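Local atomic coordinates of 3-dehydroquinate dehydratase (Clostridium difficile, PDB entry 3JS3), a protein that catalyses the cis-dehydration of 3-dehydroquinate to 3-dehydroshikimate, the third step of the chorismate pathway, through an imine formed between substrate and enzyme. Residues D171-A176 with R202-M207; R161-Q166 with K197-R202; D115-E120 with V140-S145; E17-I22 with C45-E50; C23-G28 with L227-A232. All coordinates share one frame; numbering follows the deposited sequence.

Interaction 1. Residues D171-A176 with R202-M207; sequences DLPKIA and RPIITM. With DHS (3-amino-4,5-dihydroxy-cyclohex-1-enecarboxylate), chain E.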
# COMPACT_ATOMS: atom_id res chain seq x y z
N ASP A 171 23.17 13.19 3.21
CA ASP A 171 23.00 12.11 4.17
C ASP A 171 21.75 11.31 3.79
O ASP A 171 21.69 10.11 4.04
CB ASP A 171 22.85 12.68 5.57
CG ASP A 171 24.08 13.39 6.03
OD1 ASP A 171 25.04 12.69 6.39
OD2 ASP A 171 24.07 14.64 6.06
N LEU A 172 20.79 11.98 3.15
CA LEU A 172 19.52 11.39 2.72
C LEU A 172 18.99 11.98 1.40
O LEU A 172 18.38 13.07 1.40
CB LEU A 172 18.45 11.61 3.79
CG LEU A 172 18.59 10.91 5.15
CD1 LEU A 172 17.69 11.58 6.16
CD2 LEU A 172 18.31 9.42 5.07
N PRO A 173 19.24 11.30 0.27
CA PRO A 173 18.67 11.82 -0.96
C PRO A 173 17.14 11.73 -0.88
O PRO A 173 16.61 10.77 -0.34
CB PRO A 173 19.19 10.87 -2.04
CG PRO A 173 20.28 10.10 -1.43
CD PRO A 173 20.14 10.16 0.05
N LYS A 174 16.45 12.72 -1.42
CA LYS A 174 15.00 12.72 -1.40
C LYS A 174 14.46 13.14 -2.76
O LYS A 174 14.87 14.17 -3.29
CB LYS A 174 14.50 13.73 -0.39
CG LYS A 174 13.01 13.89 -0.43
CD LYS A 174 12.52 14.98 0.50
CE LYS A 174 11.04 15.18 0.33
NZ LYS A 174 10.48 16.36 1.05
N ILE A 175 13.53 12.35 -3.30
CA ILE A 175 12.90 12.73 -4.55
C ILE A 175 11.39 12.49 -4.47
O ILE A 175 10.93 11.43 -4.02
CB ILE A 175 13.53 11.99 -5.77
CG1 ILE A 175 13.22 12.76 -7.05
CG2 ILE A 175 13.03 10.55 -5.88
CD1 ILE A 175 13.89 12.19 -8.33
N ALA A 176 10.62 13.50 -4.86
CA ALA A 176 9.17 13.40 -4.95
C ALA A 176 8.79 13.61 -6.43
O ALA A 176 9.24 14.56 -7.05
CB ALA A 176 8.49 14.43 -4.10
N ARG A 202 23.26 4.65 1.38
CA ARG A 202 22.68 5.11 2.63
C ARG A 202 21.17 5.18 2.45
O ARG A 202 20.67 4.81 1.39
CB ARG A 202 23.26 6.47 3.06
CG ARG A 202 22.87 7.75 2.30
CD ARG A 202 23.79 8.22 1.18
NE ARG A 202 25.20 8.03 1.48
CZ ARG A 202 26.22 8.70 0.95
NH1 ARG A 202 27.46 8.39 1.30
NH2 ARG A 202 26.00 9.71 0.11
N PRO A 203 20.43 5.65 3.47
CA PRO A 203 18.98 5.69 3.30
C PRO A 203 18.55 6.76 2.30
O PRO A 203 19.26 7.75 2.12
CB PRO A 203 18.45 6.01 4.69
CG PRO A 203 19.63 5.98 5.61
CD PRO A 203 20.82 6.20 4.77
N ILE A 204 17.43 6.52 1.63
CA ILE A 204 16.87 7.42 0.65
C ILE A 204 15.42 7.64 1.00
O ILE A 204 14.80 6.82 1.69
CB ILE A 204 16.97 6.87 -0.80
CG1 ILE A 204 16.21 5.55 -0.92
CG2 ILE A 204 18.45 6.69 -1.23
CD1 ILE A 204 16.18 4.96 -2.33
N ILE A 205 14.87 8.75 0.52
CA ILE A 205 13.48 9.10 0.76
C ILE A 205 12.83 9.28 -0.60
O ILE A 205 13.35 10.02 -1.39
CB ILE A 205 13.36 10.41 1.54
CG1 ILE A 205 14.16 10.37 2.86
CG2 ILE A 205 11.92 10.68 1.82
CD1 ILE A 205 14.31 11.74 3.58
N THR A 206 11.73 8.59 -0.89
CA THR A 206 11.06 8.76 -2.17
C THR A 206 9.56 8.72 -1.99
O THR A 206 9.05 8.06 -1.11
CB THR A 206 11.38 7.63 -3.16
OG1 THR A 206 10.72 6.43 -2.74
CG2 THR A 206 12.90 7.41 -3.31
N MET A 207 8.86 9.42 -2.86
CA MET A 207 7.42 9.40 -2.86
C MET A 207 6.84 9.73 -4.23
O MET A 207 7.42 10.51 -5.03
CB MET A 207 6.84 10.39 -1.85
CG MET A 207 7.39 11.81 -1.94
SD MET A 207 8.92 12.06 -1.01
CE MET A 207 8.27 12.06 0.64
C1 DHS E . 6.92 16.05 1.22
C3 DHS E . 9.30 16.82 1.44
C4 DHS E . 8.84 17.78 2.56
C5 DHS E . 7.39 18.21 2.40
C6 DHS E . 6.50 16.99 2.31
C7 DHS E . 5.89 15.14 0.71
C2 DHS E . 8.18 16.02 0.79
O2 DHS E . 9.70 18.91 2.53
O3 DHS E . 6.88 18.95 3.51
O4 DHS E . 5.91 14.72 -0.48
O5 DHS E . 4.97 14.81 1.49
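Strands 172-176 and 205-207 run parallel, 7° apart in direction, and are laced by three backbone hydrogen bonds: Ile205 N to Pro173 O (2.8 Å), Ile175 N to Ile205 O (3.0 Å) and Met207 N to Ile175 O (3.1 Å). Lys174, paired with Ile205, points to the barrel interior; with CG anti to its backbone N (chi1 174°) and the rest of the chain extended, it passes obliquely across Ile205 and carries NZ to C3 of the bound ligand, where the two are covalently joined at 1.3 Å. The pair closes a beta-alpha-beta unit of the TIM barrel, helix 182-199 making the crossover, and Lys174 is the Schiff-base residue of the type I dehydroquinases. On the same face Met207 CG rests on Ala176 CB at 3.6 Å, and bends at chi2 and chi3 bring CE near the ligand carboxylate. The outer face carries Ile175 and Thr206, whose CG2 methyls meet at 4.1 Å; the hydroxyl of Thr206 is hydrogen-bonded to Thr192 of the crossover helix. At the N-terminal end of the contact, Leu172 CD2 is pressed tightly on Pro203 CB (3.4 Å), and Pro173 CG meets Ile204 CG2 at 3.9 Å.

Interaction 2. Residues R161-Q166 with K197-R202; sequences RLCRMQ and KIYADR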
# COMPACT_ATOMS: atom_id res chain seq x y z
N ARG A 161 19.28 10.75 -10.47
CA ARG A 161 19.18 11.88 -9.55
C ARG A 161 19.55 11.46 -8.14
O ARG A 161 20.31 12.14 -7.48
CB ARG A 161 17.80 12.54 -9.55
CG ARG A 161 17.48 13.22 -10.83
CD ARG A 161 16.18 14.02 -10.79
NE ARG A 161 15.74 14.34 -12.16
CZ ARG A 161 14.63 15.01 -12.45
NH1 ARG A 161 13.85 15.47 -11.48
NH2 ARG A 161 14.31 15.23 -13.73
N LEU A 162 19.01 10.34 -7.67
CA LEU A 162 19.34 9.90 -6.31
C LEU A 162 20.86 9.69 -6.18
O LEU A 162 21.45 10.00 -5.14
CB LEU A 162 18.56 8.67 -5.90
CG LEU A 162 17.02 8.82 -5.89
CD1 LEU A 162 16.43 7.50 -5.62
CD2 LEU A 162 16.50 9.86 -4.89
N CYS A 163 21.49 9.19 -7.23
CA CYS A 163 22.95 8.97 -7.22
C CYS A 163 23.74 10.27 -7.13
O CYS A 163 24.69 10.34 -6.36
CB CYS A 163 23.42 8.14 -8.43
SG CYS A 163 23.12 6.34 -8.26
N ARG A 164 23.34 11.28 -7.91
CA ARG A 164 23.98 12.60 -7.90
C ARG A 164 23.87 13.18 -6.49
O ARG A 164 24.85 13.68 -5.93
CB ARG A 164 23.29 13.52 -8.92
CG ARG A 164 23.83 14.97 -9.09
CD ARG A 164 25.09 15.09 -9.91
NE ARG A 164 26.36 14.98 -9.18
CZ ARG A 164 27.19 16.00 -8.91
NH1 ARG A 164 26.92 17.25 -9.31
NH2 ARG A 164 28.32 15.78 -8.25
N MET A 165 22.68 13.08 -5.90
CA MET A 165 22.47 13.58 -4.54
C MET A 165 23.44 12.93 -3.56
O MET A 165 23.96 13.58 -2.65
CB MET A 165 21.04 13.32 -4.09
CG MET A 165 20.03 14.15 -4.82
SD MET A 165 18.34 13.64 -4.50
CE MET A 165 17.46 14.96 -5.29
N GLN A 166 23.72 11.67 -3.80
CA GLN A 166 24.61 10.91 -2.96
C GLN A 166 26.04 11.45 -3.16
O GLN A 166 26.77 11.69 -2.19
CB GLN A 166 24.49 9.44 -3.37
CG GLN A 166 24.66 8.46 -2.25
CD GLN A 166 24.40 7.03 -2.68
OE1 GLN A 166 23.75 6.27 -1.99
NE2 GLN A 166 24.91 6.66 -3.86
N LYS A 197 18.56 -1.46 -3.41
CA LYS A 197 19.30 -2.72 -3.48
C LYS A 197 20.67 -2.70 -4.16
O LYS A 197 21.59 -3.37 -3.70
CB LYS A 197 18.49 -3.80 -4.20
CG LYS A 197 17.42 -4.49 -3.41
CD LYS A 197 16.95 -5.70 -4.21
CE LYS A 197 16.15 -6.67 -3.40
NZ LYS A 197 15.82 -7.88 -4.25
N ILE A 198 20.78 -1.96 -5.25
CA ILE A 198 22.00 -1.96 -6.06
C ILE A 198 22.92 -0.73 -5.93
O ILE A 198 24.12 -0.89 -5.70
CB ILE A 198 21.62 -2.18 -7.56
CG1 ILE A 198 20.62 -3.34 -7.70
CG2 ILE A 198 22.89 -2.45 -8.41
CD1 ILE A 198 20.11 -3.57 -9.10
N TYR A 199 22.37 0.47 -6.07
CA TYR A 199 23.18 1.71 -6.05
C TYR A 199 23.23 2.48 -4.73
O TYR A 199 24.22 3.14 -4.45
CB TYR A 199 22.70 2.66 -7.15
CG TYR A 199 22.60 2.03 -8.52
CD1 TYR A 199 23.71 1.97 -9.37
CD2 TYR A 199 21.40 1.51 -8.98
CE1 TYR A 199 23.61 1.39 -10.64
CE2 TYR A 199 21.29 0.92 -10.24
CZ TYR A 199 22.39 0.86 -11.06
OH TYR A 199 22.25 0.28 -12.30
N ALA A 200 22.17 2.42 -3.92
CA ALA A 200 22.14 3.17 -2.65
C ALA A 200 23.23 2.75 -1.67
O ALA A 200 23.49 1.57 -1.50
CB ALA A 200 20.78 3.06 -1.97
N ASP A 201 23.83 3.75 -1.04
CA ASP A 201 24.89 3.58 -0.07
C ASP A 201 24.44 4.05 1.32
O ASP A 201 25.17 3.92 2.30
CB ASP A 201 26.09 4.42 -0.51
CG ASP A 201 27.32 4.11 0.25
OD1 ASP A 201 27.30 3.13 1.04
OD2 ASP A 201 28.33 4.83 0.06
N ARG A 202 23.26 4.65 1.38
CA ARG A 202 22.68 5.11 2.63
C ARG A 202 21.17 5.18 2.45
O ARG A 202 20.67 4.81 1.39
CB ARG A 202 23.26 6.47 3.06
CG ARG A 202 22.87 7.75 2.30
CD ARG A 202 23.79 8.22 1.18
NE ARG A 202 25.20 8.03 1.48
CZ ARG A 202 26.22 8.70 0.95
NH1 ARG A 202 27.46 8.39 1.30
NH2 ARG A 202 26.00 9.71 0.11
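Gln166 carries this contact, reaching from helix 155-167 to the chain that leaves helix 182-199. Its OE1 accepts the backbone N-H of Asp201 at 2.7 Å, with an N-H...O angle of 152° and the donor tilted 28° from the amide plane. The same oxygen lies 3.3 Å from Asp201 CB, and the amide and carboxylate planes of the two residues stand almost perpendicular. A second link comes from Arg202: its NH2 gives a weak hydrogen bond to Gln166 O (3.1 Å), that oxygen lying at the edge of the guanidinium and in its plane. Gln166 CD sits over one face of the guanidinium, and the amide and guanidinium planes are 83° apart. Bends at chi2 and chi3 turn Arg202 back against the aliphatic part of Gln166, bringing Arg202 CD to 3.5 Å from Gln166 CG. In the TIM barrel these two helices are neighbours in the outer layer, and the contact joins the C-terminal half of one to the C-terminal end of the other, where Ala200 is the first residue to leave helical geometry. One turn before Gln166, Cys163 SG packs on Tyr199 CB at 3.9 Å and stands obliquely to the tyrosine ring, 5.2 Å from its centroid. Further out, Met195 of helix 182-199 touches both Cys163 and Ala200, while the backbone of Asp201 is hydrogen-bonded to that of Arg6.

Interaction 3. Residues D115-E120 with V140-S145; sequences DLIDVE and VKVIIS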
# COMPACT_ATOMS: atom_id res chain seq x y z
N ASP A 115 18.35 19.31 13.68
CA ASP A 115 19.08 18.03 13.55
C ASP A 115 19.26 17.70 12.09
O ASP A 115 20.22 17.03 11.72
CB ASP A 115 18.27 16.96 14.21
CG ASP A 115 18.09 17.22 15.67
OD1 ASP A 115 19.08 17.10 16.42
OD2 ASP A 115 16.96 17.55 16.07
N LEU A 116 18.33 18.16 11.26
CA LEU A 116 18.46 17.93 9.82
C LEU A 116 18.10 19.21 9.06
O LEU A 116 17.37 20.05 9.57
CB LEU A 116 17.56 16.79 9.35
CG LEU A 116 17.54 15.48 10.13
CD1 LEU A 116 16.42 15.50 11.16
CD2 LEU A 116 17.32 14.31 9.20
N ILE A 117 18.64 19.34 7.85
CA ILE A 117 18.32 20.46 7.02
C ILE A 117 18.08 19.99 5.57
O ILE A 117 18.71 19.05 5.08
CB ILE A 117 19.39 21.59 7.15
CG1 ILE A 117 18.78 22.93 6.78
CG2 ILE A 117 20.67 21.28 6.36
CD1 ILE A 117 19.66 24.11 7.16
N ASP A 118 17.13 20.61 4.90
CA ASP A 118 16.81 20.25 3.53
C ASP A 118 17.42 21.27 2.59
O ASP A 118 17.31 22.46 2.82
CB ASP A 118 15.29 20.17 3.35
CG ASP A 118 14.87 19.76 1.92
OD1 ASP A 118 15.38 20.34 0.93
OD2 ASP A 118 13.97 18.87 1.79
N VAL A 119 18.08 20.78 1.56
CA VAL A 119 18.69 21.63 0.54
C VAL A 119 18.26 21.11 -0.81
O VAL A 119 18.35 19.93 -1.07
CB VAL A 119 20.22 21.62 0.64
CG1 VAL A 119 20.81 22.53 -0.42
CG2 VAL A 119 20.65 22.05 2.02
N GLU A 120 17.78 22.00 -1.67
CA GLU A 120 17.28 21.61 -2.98
C GLU A 120 18.36 21.43 -4.05
O GLU A 120 19.17 22.31 -4.28
CB GLU A 120 16.23 22.61 -3.43
CG GLU A 120 15.00 22.58 -2.55
CD GLU A 120 14.03 23.71 -2.81
OE1 GLU A 120 14.37 24.64 -3.57
OE2 GLU A 120 12.92 23.68 -2.21
N VAL A 140 24.81 18.38 11.60
CA VAL A 140 23.47 18.46 11.08
C VAL A 140 23.42 17.53 9.86
O VAL A 140 24.33 17.52 9.04
CB VAL A 140 23.09 19.91 10.70
CG1 VAL A 140 21.66 19.99 10.16
CG2 VAL A 140 23.25 20.82 11.89
N LYS A 141 22.36 16.75 9.76
CA LYS A 141 22.20 15.83 8.66
C LYS A 141 21.52 16.56 7.54
O LYS A 141 20.66 17.40 7.79
CB LYS A 141 21.41 14.60 9.12
CG LYS A 141 22.15 13.83 10.27
CD LYS A 141 23.52 13.31 9.78
CE LYS A 141 24.46 12.90 10.94
NZ LYS A 141 23.88 11.91 11.89
N VAL A 142 21.88 16.24 6.30
CA VAL A 142 21.33 16.96 5.18
C VAL A 142 20.49 16.12 4.20
O VAL A 142 20.88 15.03 3.76
CB VAL A 142 22.46 17.64 4.39
CG1 VAL A 142 21.89 18.44 3.22
CG2 VAL A 142 23.28 18.55 5.33
N ILE A 143 19.31 16.64 3.91
CA ILE A 143 18.48 16.06 2.91
C ILE A 143 18.73 16.93 1.70
O ILE A 143 18.76 18.14 1.84
CB ILE A 143 16.97 16.12 3.27
CG1 ILE A 143 16.68 15.23 4.47
CG2 ILE A 143 16.10 15.70 2.06
CD1 ILE A 143 15.22 15.24 4.96
N ILE A 144 19.05 16.32 0.57
CA ILE A 144 19.14 17.04 -0.70
C ILE A 144 17.86 16.57 -1.39
O ILE A 144 17.62 15.36 -1.55
CB ILE A 144 20.39 16.74 -1.54
CG1 ILE A 144 21.65 17.12 -0.78
CG2 ILE A 144 20.35 17.53 -2.81
CD1 ILE A 144 22.94 16.87 -1.53
N SER A 145 17.04 17.52 -1.81
CA SER A 145 15.74 17.19 -2.32
C SER A 145 15.43 17.65 -3.73
O SER A 145 15.90 18.69 -4.21
CB SER A 145 14.69 17.80 -1.38
OG SER A 145 14.72 19.21 -1.48
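At the carboxylate of Asp118, OD1 accepts the hydroxyl hydrogen of Ser145 OG at 2.7 Å through its syn lone pair, while Ile143 CG2 approaches OD2 at 3.8 Å. Asp118 CG stands anti to the backbone N (chi1 -179°), which leans the carboxylate toward the neighbouring strand. OD2 forms a salt bridge with the substrate-binding Arg86, whose guanidinium is also paired with Glu120, itself hydrogen-bonded to Ser87; the two acids probably help to orient this arginine, and the bond from Ser145 probably helps to fix the rotation of Asp118. On the opposite face of the sheet, Ile117 and Val142 lie side by side and point the same way, their CG2 methyls 3.9 Å apart. Between these two faces, strands 116-120 and 141-145 run parallel in register, at 26°, through five backbone hydrogen bonds; the first, from Lys141 N to Asp115 O (2.9 Å), is almost straight at 175°. Helix 125-137 links the strands as a beta-alpha-beta unit of the TIM barrel and covers Val119, Val140 and Val142. Strand 81-84 flanks the pair beyond 116-120, and strand 172-177 beyond 141-148.

Interaction 4. Residues E17-I22 with C45-E50; sequences EGRPKI and CLDIIE. With DHS (3-amino-4,5-dihydroxy-cyclohex-1-enecarboxylate), chain E.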
# COMPACT_ATOMS: atom_id res chain seq x y z
N GLU A 17 16.56 2.04 9.14
CA GLU A 17 16.49 0.76 9.80
C GLU A 17 15.08 0.56 10.36
O GLU A 17 14.48 1.50 10.86
CB GLU A 17 17.49 0.81 10.95
CG GLU A 17 17.76 -0.47 11.65
CD GLU A 17 18.68 -0.26 12.85
OE1 GLU A 17 18.40 0.65 13.67
OE2 GLU A 17 19.66 -1.02 12.99
N GLY A 18 14.56 -0.66 10.28
CA GLY A 18 13.23 -0.95 10.84
C GLY A 18 12.10 -0.30 10.08
O GLY A 18 12.17 -0.14 8.86
N ARG A 19 11.02 0.07 10.78
CA ARG A 19 9.92 0.68 10.05
C ARG A 19 10.30 2.07 9.60
O ARG A 19 11.09 2.74 10.24
CB ARG A 19 8.57 0.70 10.80
CG ARG A 19 8.59 1.09 12.23
CD ARG A 19 7.21 1.65 12.67
NE ARG A 19 7.12 3.08 12.37
CZ ARG A 19 6.09 3.87 12.65
NH1 ARG A 19 4.98 3.41 13.22
NH2 ARG A 19 6.16 5.15 12.34
N PRO A 20 9.77 2.49 8.43
CA PRO A 20 10.02 3.85 7.96
C PRO A 20 9.63 4.87 9.05
O PRO A 20 8.65 4.67 9.79
CB PRO A 20 9.13 3.97 6.73
CG PRO A 20 8.80 2.57 6.33
CD PRO A 20 8.90 1.71 7.53
N LYS A 21 10.36 5.98 9.11
CA LYS A 21 10.13 6.98 10.12
C LYS A 21 9.14 8.02 9.64
O LYS A 21 9.24 8.52 8.52
CB LYS A 21 11.45 7.64 10.54
CG LYS A 21 12.53 6.64 10.89
CD LYS A 21 12.03 5.60 11.91
CE LYS A 21 13.07 4.54 12.13
NZ LYS A 21 12.52 3.49 12.97
N ILE A 22 8.18 8.33 10.50
CA ILE A 22 7.16 9.31 10.19
C ILE A 22 7.62 10.71 10.52
O ILE A 22 8.06 10.99 11.65
CB ILE A 22 5.84 9.06 10.96
CG1 ILE A 22 5.25 7.71 10.58
CG2 ILE A 22 4.84 10.19 10.66
CD1 ILE A 22 4.03 7.27 11.43
N CYS A 45 2.45 10.26 18.45
CA CYS A 45 3.26 9.17 17.96
C CYS A 45 3.86 9.52 16.61
O CYS A 45 3.19 9.44 15.59
CB CYS A 45 2.44 7.90 17.85
SG CYS A 45 3.51 6.47 17.88
N LEU A 46 5.13 9.90 16.62
CA LEU A 46 5.83 10.29 15.40
C LEU A 46 7.31 10.23 15.67
O LEU A 46 7.74 10.11 16.81
CB LEU A 46 5.41 11.71 14.98
CG LEU A 46 5.66 12.81 16.01
CD1 LEU A 46 7.18 13.13 16.08
CD2 LEU A 46 4.84 14.07 15.69
N ASP A 47 8.10 10.34 14.61
CA ASP A 47 9.54 10.24 14.74
C ASP A 47 10.32 11.56 14.59
O ASP A 47 11.23 11.84 15.37
CB ASP A 47 10.03 9.24 13.74
CG ASP A 47 9.45 7.85 13.98
OD1 ASP A 47 9.70 7.31 15.06
OD2 ASP A 47 8.78 7.30 13.08
N ILE A 48 9.95 12.36 13.60
CA ILE A 48 10.65 13.59 13.31
C ILE A 48 9.63 14.67 13.02
O ILE A 48 8.54 14.38 12.55
CB ILE A 48 11.52 13.41 12.03
CG1 ILE A 48 12.45 12.19 12.15
CG2 ILE A 48 12.35 14.66 11.70
CD1 ILE A 48 13.17 11.84 10.81
N ILE A 49 9.98 15.92 13.28
CA ILE A 49 9.10 17.05 12.95
C ILE A 49 9.85 17.88 11.93
O ILE A 49 11.06 18.09 12.07
CB ILE A 49 8.79 17.92 14.18
CG1 ILE A 49 7.83 17.21 15.13
CG2 ILE A 49 8.15 19.25 13.78
CD1 ILE A 49 7.62 17.95 16.46
N GLU A 50 9.15 18.31 10.88
CA GLU A 50 9.72 19.18 9.85
C GLU A 50 9.13 20.57 9.98
O GLU A 50 7.90 20.73 9.97
CB GLU A 50 9.39 18.70 8.43
CG GLU A 50 9.88 19.67 7.30
CD GLU A 50 9.52 19.21 5.85
OE1 GLU A 50 8.39 18.78 5.59
OE2 GLU A 50 10.35 19.37 4.95
C1 DHS E . 6.92 16.05 1.22
C3 DHS E . 9.30 16.82 1.44
C4 DHS E . 8.84 17.78 2.56
C5 DHS E . 7.39 18.21 2.40
C6 DHS E . 6.50 16.99 2.31
C7 DHS E . 5.89 15.14 0.71
C2 DHS E . 8.18 16.02 0.79
O2 DHS E . 9.70 18.91 2.53
O3 DHS E . 6.88 18.95 3.51
O4 DHS E . 5.91 14.72 -0.48
O5 DHS E . 4.97 14.81 1.49
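Asp47 has CG anti to its own carbonyl carbon (chi1 -62°), a rotation that turns the carboxylate toward the strand beginning at Lys21 and sets OD2 before the backbone N-H of Ile22. That hydrogen bond, 2.8 Å long with an N-H...O angle of 157°, uses the anti lone pair of OD2. Ile22 is gripped through its carbonyl as well: Ile22 O accepts both Asp47 N and Ile48 N, each at 3.0 Å. Arg19, bent at chi3, brings NH2 to 3.5 Å from Asp47 OD2 in a salt bridge, the guanidinium and carboxylate planes being 84° apart; its NH1 is hydrogen-bonded to Asn247 and Asn251. Lys21 crosses Asp47 at about a right angle, with CB 3.7 Å from OD2. Farther along the second strand, Glu50, a residue of the 3-dehydroquinate-binding site, is extended beyond CG and its carboxylate accepts two ligand hydroxyls, O3 at OE1 (2.6 Å) and O2 at OE2 (2.5 Å). Glu50 OE2 is also hydrogen-bonded to Thr84. The contact lies where strands 21-26 and 48-52 of the TIM barrel, connected through helix 31-41, come together; helix 243-254 packs on Ile22 and Arg19, and strand 13-15 touches Lys21 and Asp47.

Interaction 5. Residues C23-G28 with L227-A232; sequences CVPIIG and LTFGAA. With DHS (3-amino-4,5-dihydroxy-cyclohex-1-enecarboxylate), chain E.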
# COMPACT_ATOMS: atom_id res chain seq x y z
N CYS A 23 7.45 11.61 9.55
CA CYS A 23 7.82 13.00 9.72
C CYS A 23 6.57 13.84 9.60
O CYS A 23 5.82 13.69 8.65
CB CYS A 23 8.83 13.42 8.68
SG CYS A 23 9.39 15.14 8.89
N VAL A 24 6.34 14.71 10.56
CA VAL A 24 5.16 15.53 10.55
C VAL A 24 5.55 17.00 10.37
O VAL A 24 6.39 17.53 11.11
CB VAL A 24 4.32 15.31 11.81
CG1 VAL A 24 3.03 16.12 11.74
CG2 VAL A 24 4.01 13.80 12.00
N PRO A 25 4.98 17.65 9.36
CA PRO A 25 5.30 19.05 9.11
C PRO A 25 4.59 20.04 10.01
O PRO A 25 3.50 19.79 10.46
CB PRO A 25 4.80 19.27 7.67
CG PRO A 25 4.80 17.93 7.06
CD PRO A 25 4.33 17.04 8.20
N ILE A 26 5.26 21.16 10.27
CA ILE A 26 4.68 22.30 10.96
C ILE A 26 4.60 23.34 9.85
O ILE A 26 5.60 23.64 9.20
CB ILE A 26 5.51 22.75 12.17
CG1 ILE A 26 5.33 21.72 13.29
CG2 ILE A 26 5.06 24.11 12.66
CD1 ILE A 26 6.14 22.01 14.52
N ILE A 27 3.40 23.86 9.58
CA ILE A 27 3.24 24.80 8.47
C ILE A 27 2.56 26.12 8.84
O ILE A 27 2.04 26.82 7.98
CB ILE A 27 2.50 24.14 7.26
CG1 ILE A 27 1.03 23.83 7.57
CG2 ILE A 27 3.24 22.88 6.81
CD1 ILE A 27 0.82 22.74 8.59
N GLY A 28 2.60 26.49 10.12
CA GLY A 28 1.99 27.72 10.57
C GLY A 28 2.55 28.94 9.87
O GLY A 28 3.71 28.96 9.46
N LEU A 227 11.79 7.12 5.10
CA LEU A 227 11.01 8.15 5.75
C LEU A 227 9.78 8.53 4.93
O LEU A 227 9.81 8.59 3.67
CB LEU A 227 11.92 9.32 5.99
CG LEU A 227 11.46 10.56 6.75
CD1 LEU A 227 12.69 11.32 7.27
CD2 LEU A 227 10.60 11.45 5.83
N THR A 228 8.68 8.74 5.64
CA THR A 228 7.45 9.07 5.02
C THR A 228 6.84 10.24 5.77
O THR A 228 7.00 10.35 6.99
CB THR A 228 6.57 7.82 4.92
OG1 THR A 228 5.33 8.14 4.26
CG2 THR A 228 6.30 7.20 6.31
N PHE A 229 6.22 11.17 5.04
CA PHE A 229 5.59 12.38 5.62
C PHE A 229 4.08 12.23 5.84
O PHE A 229 3.37 11.79 4.97
CB PHE A 229 5.86 13.60 4.73
CG PHE A 229 7.29 14.02 4.72
CD1 PHE A 229 7.76 15.00 5.59
CD2 PHE A 229 8.19 13.43 3.88
CE1 PHE A 229 9.10 15.39 5.60
CE2 PHE A 229 9.53 13.81 3.88
CZ PHE A 229 9.98 14.79 4.74
N GLY A 230 3.63 12.57 7.03
CA GLY A 230 2.21 12.48 7.39
C GLY A 230 1.79 13.83 7.88
O GLY A 230 2.57 14.53 8.53
N ALA A 231 0.55 14.20 7.62
CA ALA A 231 0.03 15.53 7.99
C ALA A 231 -0.72 15.57 9.32
O ALA A 231 -1.36 14.61 9.71
CB ALA A 231 -0.87 16.06 6.85
N ALA A 232 -0.67 16.71 10.00
CA ALA A 232 -1.38 16.87 11.25
C ALA A 232 -2.83 17.29 10.96
O ALA A 232 -3.76 16.52 11.16
CB ALA A 232 -0.66 17.91 12.15
C1 DHS E . 6.92 16.05 1.22
C3 DHS E . 9.30 16.82 1.44
C4 DHS E . 8.84 17.78 2.56
C5 DHS E . 7.39 18.21 2.40
C6 DHS E . 6.50 16.99 2.31
C7 DHS E . 5.89 15.14 0.71
C2 DHS E . 8.18 16.02 0.79
O2 DHS E . 9.70 18.91 2.53
O3 DHS E . 6.88 18.95 3.51
O4 DHS E . 5.91 14.72 -0.48
O5 DHS E . 4.97 14.81 1.49
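Closure of the TIM barrel takes place here, where its first strand, 21-26, meets its last, 227-229, in parallel. Cys23 is paired with Phe229 between two backbone hydrogen bonds, Cys23 N to Thr228 O and Gly230 N to Cys23 O, both 2.9 Å. Both side chains enter the barrel interior. Cys23 SG, placed anti to the backbone N (chi1 -177°), lies 3.3 Å from Phe229 CE1; seen from the ring centroid it is 54° off the normal, an oblique sulfur-aromatic contact. Leu227 CD2 approaches Cys23 CB at 3.9 Å. The bound ligand lies over one face of the Phe229 ring, its C4 3.8 Å above the plane and offset toward the rim. Phe229 thus forms an apolar floor under the ligand ring, whose hydroxyls and carboxylate are bound by other residues. Next along the strands, Pro25 CD packs at 3.1 Å from Gly230 O, and outside the barrel Val24 CG1 meets Ala232 CB at 4.1 Å. Strand 48-52 borders Cys23 from the other side, and its Glu50 touches both Cys23 and Phe229. Helix 243-254 covers Val24 and Thr228 from outside, with helix 31-41 against Val24 and Ile26.

How the interactions relate
Four of the five contacts lie on one parallel eight-stranded sheet that closes into a TIM barrel; interaction 2 joins two helices of its outer layer. Along the chain, interaction 4 closes first, then interaction 3, after which interactions 2 and 1 interleave, sharing Arg202; interaction 5 pairs the first strand with the last and encloses 1, 2 and 3 in its loop. Interactions 1 and 3 sit on adjoining strand pairs, centres 10 Å apart, as do 4 and 5, which both use strand 21-26. Interactions 1, 4 and 5 all touch the ligand, supplying the Schiff-base lysine, the hydroxyl acceptor and the aromatic face, whereas interaction 2 lies about 24 Å from interaction 5, centre to centre.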